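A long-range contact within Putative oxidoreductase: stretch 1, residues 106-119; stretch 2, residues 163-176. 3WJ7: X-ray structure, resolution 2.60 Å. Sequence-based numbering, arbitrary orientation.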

# COMPACT_ATOMS: atom_id res chain seq x y z
N THR A 106 -18.19 -5.91 -3.03
CA THR A 106 -19.33 -5.32 -3.69
C THR A 106 -19.68 -6.06 -4.99
O THR A 106 -20.85 -6.26 -5.30
CB THR A 106 -19.01 -3.84 -3.95
OG1 THR A 106 -19.00 -3.17 -2.69
CG2 THR A 106 -19.98 -3.17 -4.88
N ARG A 107 -18.67 -6.42 -5.77
CA ARG A 107 -18.86 -7.21 -6.95
C ARG A 107 -19.45 -8.60 -6.54
O ARG A 107 -20.50 -9.00 -7.06
CB ARG A 107 -17.54 -7.32 -7.73
CG ARG A 107 -17.64 -7.99 -9.09
CD ARG A 107 -16.26 -8.30 -9.66
NE ARG A 107 -16.33 -8.81 -11.04
CZ ARG A 107 -15.28 -9.15 -11.81
NH1 ARG A 107 -14.01 -9.02 -11.39
NH2 ARG A 107 -15.50 -9.61 -13.04
N ASN A 108 -18.87 -9.30 -5.57
CA ASN A 108 -19.45 -10.56 -5.18
C ASN A 108 -20.96 -10.37 -4.77
O ASN A 108 -21.88 -11.11 -5.22
CB ASN A 108 -18.61 -11.24 -4.09
CG ASN A 108 -17.17 -11.62 -4.58
OD1 ASN A 108 -16.93 -11.79 -5.77
ND2 ASN A 108 -16.22 -11.75 -3.64
N LEU A 109 -21.23 -9.37 -3.93
CA LEU A 109 -22.55 -9.18 -3.46
C LEU A 109 -23.49 -8.94 -4.66
O LEU A 109 -24.56 -9.60 -4.76
CB LEU A 109 -22.63 -8.01 -2.49
CG LEU A 109 -24.05 -7.81 -1.95
CD1 LEU A 109 -24.47 -9.04 -1.14
CD2 LEU A 109 -24.12 -6.55 -1.09
N MET A 110 -23.11 -8.02 -5.54
CA MET A 110 -23.91 -7.70 -6.72
C MET A 110 -24.16 -8.91 -7.64
O MET A 110 -25.28 -9.17 -8.07
CB MET A 110 -23.30 -6.53 -7.49
CG MET A 110 -23.29 -5.19 -6.76
SD MET A 110 -24.84 -4.61 -6.00
CE MET A 110 -24.48 -4.83 -4.27
N LEU A 111 -23.10 -9.65 -7.96
CA LEU A 111 -23.25 -10.84 -8.75
C LEU A 111 -24.12 -11.89 -8.05
O LEU A 111 -24.97 -12.51 -8.68
CB LEU A 111 -21.91 -11.41 -9.13
CG LEU A 111 -20.98 -10.68 -10.12
CD1 LEU A 111 -19.69 -11.49 -10.33
CD2 LEU A 111 -21.66 -10.44 -11.45
N ALA A 112 -23.93 -12.07 -6.74
CA ALA A 112 -24.75 -13.03 -5.97
C ALA A 112 -26.23 -12.70 -5.95
O ALA A 112 -27.06 -13.60 -6.09
CB ALA A 112 -24.22 -13.23 -4.55
N ALA A 113 -26.56 -11.41 -5.80
CA ALA A 113 -27.97 -10.94 -5.79
C ALA A 113 -28.63 -11.12 -7.16
O ALA A 113 -29.85 -11.35 -7.29
CB ALA A 113 -28.04 -9.48 -5.40
N LEU A 114 -27.79 -10.98 -8.18
CA LEU A 114 -28.19 -11.17 -9.54
C LEU A 114 -28.54 -12.64 -9.69
O LEU A 114 -29.65 -12.97 -10.10
CB LEU A 114 -27.04 -10.79 -10.47
CG LEU A 114 -27.29 -10.74 -11.96
CD1 LEU A 114 -28.40 -9.75 -12.25
CD2 LEU A 114 -26.03 -10.31 -12.68
N GLU A 115 -27.58 -13.49 -9.34
CA GLU A 115 -27.77 -14.93 -9.33
C GLU A 115 -28.96 -15.43 -8.49
O GLU A 115 -29.67 -16.33 -8.93
CB GLU A 115 -26.48 -15.63 -8.91
CG GLU A 115 -25.50 -15.69 -10.07
CD GLU A 115 -24.03 -15.50 -9.68
OE1 GLU A 115 -23.63 -15.85 -8.54
OE2 GLU A 115 -23.26 -14.99 -10.55
N ALA A 116 -29.22 -14.85 -7.31
CA ALA A 116 -30.37 -15.27 -6.50
C ALA A 116 -31.70 -14.73 -7.05
O ALA A 116 -32.78 -15.06 -6.57
CB ALA A 116 -30.18 -14.84 -5.06
N GLY A 117 -31.63 -13.88 -8.07
CA GLY A 117 -32.82 -13.29 -8.63
C GLY A 117 -33.45 -12.17 -7.81
O GLY A 117 -34.63 -11.93 -7.96
N VAL A 118 -32.66 -11.47 -6.97
CA VAL A 118 -33.13 -10.24 -6.29
C VAL A 118 -33.68 -9.26 -7.31
O VAL A 118 -33.08 -9.07 -8.35
CB VAL A 118 -31.99 -9.56 -5.46
CG1 VAL A 118 -32.35 -8.12 -5.08
CG2 VAL A 118 -31.65 -10.39 -4.22
N GLU A 119 -34.82 -8.64 -7.02
CA GLU A 119 -35.53 -7.82 -8.00
C GLU A 119 -35.02 -6.40 -8.01
O GLU A 119 -35.02 -5.74 -9.05
CB GLU A 119 -37.04 -7.75 -7.70
CG GLU A 119 -37.83 -9.00 -8.08
CD GLU A 119 -39.22 -9.05 -7.45
OE1 GLU A 119 -39.96 -8.03 -7.50
OE2 GLU A 119 -39.59 -10.13 -6.91
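Stretch 2 (163-176) QEVLRLIREKNLPA

Stretch 2 enters as a helix, already under way at Gln163, and packs alongside the helix of stretch 1 in nearly the same direction. The N-to-C directions of the two axes differ by 24° (signed crossing angle -24°), and the axes approach to 10.2 Å, a spacing that leaves room for a layer of side chains between them. The backbone register confirms the shared direction: Arg107 CA lies 6.9 Å from Glu164 CA at one end, and Leu114 CA lies 6.4 Å from Leu174 CA at the other.

The backbone of stretch 2 is helical, with Leu168 N hydrogen-bonded to Glu164 O and Glu171 N to Arg167 O. Asn173 then takes a positive phi (54°/38°) and turns the chain out of the helix; Leu174 N still reaches back to Leu168 O at 3.2 Å. The chain of stretch 1 also leaves its helix through a residue with positive phi, Gly117 (76°/25°), here in a Schellman motif with bonds from Val118 N to Ala113 O and from Gly117 N to Leu114 O. Past these turns the chains stay close, with Glu119 CA 6.6 Å from Pro175 CA.

The fit is clearest around Leu168. Its CA-to-CB bond points toward stretch 1, and its side chain fits against Met110 and the end of Leu111: Leu168 CD1 is 3.7 Å from Met110 CB, while Leu168 CD2 is 3.7 Å from Leu111 CD2. Leu111 starts sideways, but its end comes nearer, which accounts for the second contact. One turn earlier, Val165 meets stretch 1 through CG2, 3.9 Å from Thr106 CG2 and 4.3 Å from Met110 CG. Met110 therefore touches side chains from successive turns of the opposing helix.

Beyond the helical part, Leu174 continues this apolar packing. Its CA-to-CB bond is sideways, yet chi1 of -171° and chi2 of 85° accompany an end that comes nearer: Leu174 CD1 packs 3.4 Å from Met110 O and 4.3 Å from Leu114 CB, and Leu174 CD2 lies 4.0 Å from Met110 SD. Leu114 is in turn a bump on stretch 1, its CD2 reaching 4.1 Å from Lys172 CB and its CD1 4.1 Å from Lys172 O and 4.4 Å from Pro175 CD. Pro175 fits closely against the backbone beyond Gly117, with Pro175 CB 3.2 Å from Glu119 O and Pro175 CG 3.8 Å from Val118 O.

No direct hydrogen bond crosses the contact, which buries 632 Å² counted over both sides. The polar end lies around Arg107, whose extended side chain forms a salt bridge with Glu164, Arg107 NE to Glu164 OE2 being 3.6 Å. That oxygen lies well out of the guanidinium plane, so the attraction is one of charge alone. Arg167 brings a like charge close, its NH2 3.6 Å from Arg107 NE in the model, where the position of Arg167 NH2 is less certain. Water 1 links the two arginines, accepting hydrogen bonds from Arg107 NH2 at 3.1 Å and Arg167 NH1 at 2.7 Å.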

# COMPACT_ATOMS: atom_id res chain seq x y z
N GLN A 163 -17.91 2.49 -9.88
CA GLN A 163 -17.74 2.17 -11.31
C GLN A 163 -18.10 0.72 -11.57
O GLN A 163 -18.70 0.42 -12.60
CB GLN A 163 -16.35 2.48 -11.86
CG GLN A 163 -16.04 3.97 -11.99
CD GLN A 163 -17.04 4.73 -12.86
OE1 GLN A 163 -17.73 5.62 -12.40
NE2 GLN A 163 -17.12 4.35 -14.13
N GLU A 164 -17.77 -0.17 -10.64
CA GLU A 164 -18.16 -1.55 -10.76
C GLU A 164 -19.67 -1.73 -10.86
O GLU A 164 -20.16 -2.46 -11.70
CB GLU A 164 -17.64 -2.37 -9.58
CG GLU A 164 -16.36 -3.10 -9.87
CD GLU A 164 -16.57 -4.50 -10.47
OE1 GLU A 164 -17.37 -4.69 -11.44
OE2 GLU A 164 -15.88 -5.43 -9.96
N VAL A 165 -20.41 -1.08 -9.97
CA VAL A 165 -21.83 -1.18 -10.01
C VAL A 165 -22.33 -0.67 -11.38
O VAL A 165 -23.13 -1.36 -12.04
CB VAL A 165 -22.48 -0.45 -8.83
CG1 VAL A 165 -23.99 -0.49 -8.97
CG2 VAL A 165 -22.07 -1.10 -7.51
N LEU A 166 -21.85 0.49 -11.84
CA LEU A 166 -22.29 0.99 -13.16
C LEU A 166 -21.97 0.01 -14.31
O LEU A 166 -22.71 -0.03 -15.31
CB LEU A 166 -21.79 2.42 -13.50
CG LEU A 166 -22.31 3.47 -12.53
CD1 LEU A 166 -21.49 4.75 -12.60
CD2 LEU A 166 -23.78 3.78 -12.74
N ARG A 167 -20.89 -0.77 -14.18
CA ARG A 167 -20.51 -1.71 -15.23
C ARG A 167 -21.54 -2.84 -15.20
O ARG A 167 -22.14 -3.17 -16.22
CB ARG A 167 -19.05 -2.21 -15.03
CG ARG A 167 -18.39 -2.92 -16.23
CD ARG A 167 -17.20 -3.86 -15.91
NE ARG A 167 -17.22 -4.46 -14.56
CZ ARG A 167 -17.62 -5.70 -14.22
NH1 ARG A 167 -18.08 -6.61 -15.11
NH2 ARG A 167 -17.56 -6.02 -12.93
N LEU A 168 -21.82 -3.37 -14.02
CA LEU A 168 -22.82 -4.41 -13.88
C LEU A 168 -24.22 -3.97 -14.23
O LEU A 168 -25.01 -4.77 -14.69
CB LEU A 168 -22.78 -5.02 -12.48
CG LEU A 168 -21.47 -5.73 -12.10
CD1 LEU A 168 -21.40 -5.97 -10.61
CD2 LEU A 168 -21.34 -7.05 -12.84
N ILE A 169 -24.55 -2.71 -14.02
CA ILE A 169 -25.87 -2.23 -14.44
C ILE A 169 -25.98 -2.31 -15.98
O ILE A 169 -27.01 -2.72 -16.52
CB ILE A 169 -26.15 -0.81 -13.93
CG1 ILE A 169 -26.38 -0.81 -12.42
CG2 ILE A 169 -27.32 -0.15 -14.67
CD1 ILE A 169 -26.36 0.57 -11.79
N ARG A 170 -24.91 -1.92 -16.68
CA ARG A 170 -24.93 -1.87 -18.14
C ARG A 170 -24.68 -3.24 -18.79
O ARG A 170 -25.39 -3.65 -19.69
CB ARG A 170 -23.92 -0.86 -18.67
CG ARG A 170 -24.43 0.56 -18.70
CD ARG A 170 -24.13 1.23 -20.04
NE ARG A 170 -24.20 2.70 -19.97
CZ ARG A 170 -24.56 3.51 -20.96
NH1 ARG A 170 -24.93 3.03 -22.15
NH2 ARG A 170 -24.57 4.83 -20.75
N GLU A 171 -23.68 -3.95 -18.31
CA GLU A 171 -23.30 -5.17 -18.99
C GLU A 171 -24.18 -6.36 -18.65
O GLU A 171 -24.25 -7.31 -19.41
CB GLU A 171 -21.83 -5.50 -18.72
CG GLU A 171 -20.85 -4.58 -19.43
CD GLU A 171 -19.40 -4.87 -19.03
OE1 GLU A 171 -19.17 -5.64 -18.05
OE2 GLU A 171 -18.49 -4.32 -19.69
N LYS A 172 -24.84 -6.33 -17.50
CA LYS A 172 -25.50 -7.54 -17.02
C LYS A 172 -26.88 -7.22 -16.47
O LYS A 172 -27.50 -8.07 -15.85
CB LYS A 172 -24.64 -8.28 -15.98
CG LYS A 172 -23.25 -8.63 -16.50
CD LYS A 172 -22.59 -9.70 -15.65
CE LYS A 172 -21.54 -10.43 -16.47
NZ LYS A 172 -20.93 -11.57 -15.72
N ASN A 173 -27.35 -6.00 -16.72
CA ASN A 173 -28.73 -5.63 -16.31
C ASN A 173 -29.06 -5.87 -14.83
O ASN A 173 -30.17 -6.29 -14.47
CB ASN A 173 -29.75 -6.28 -17.25
CG ASN A 173 -29.32 -6.16 -18.71
OD1 ASN A 173 -29.46 -5.09 -19.33
ND2 ASN A 173 -28.74 -7.24 -19.25
N LEU A 174 -28.06 -5.60 -13.98
CA LEU A 174 -28.21 -5.47 -12.53
C LEU A 174 -29.33 -4.44 -12.14
O LEU A 174 -29.33 -3.30 -12.55
CB LEU A 174 -26.85 -5.14 -11.90
CG LEU A 174 -26.83 -5.18 -10.38
CD1 LEU A 174 -26.58 -6.59 -9.85
CD2 LEU A 174 -25.83 -4.18 -9.82
N PRO A 175 -30.32 -4.86 -11.37
CA PRO A 175 -31.40 -3.89 -11.24
C PRO A 175 -31.11 -2.92 -10.09
O PRO A 175 -31.87 -2.86 -9.11
CB PRO A 175 -32.59 -4.79 -10.93
CG PRO A 175 -31.99 -5.96 -10.23
CD PRO A 175 -30.71 -6.21 -10.94
N ALA A 176 -30.00 -2.21 -10.20
CA ALA A 176 -29.51 -1.35 -9.10
C ALA A 176 -29.79 0.14 -9.30
O ALA A 176 -29.72 0.68 -10.43
CB ALA A 176 -28.01 -1.58 -8.84
O HOH W 1 -18.42 -8.87 -13.72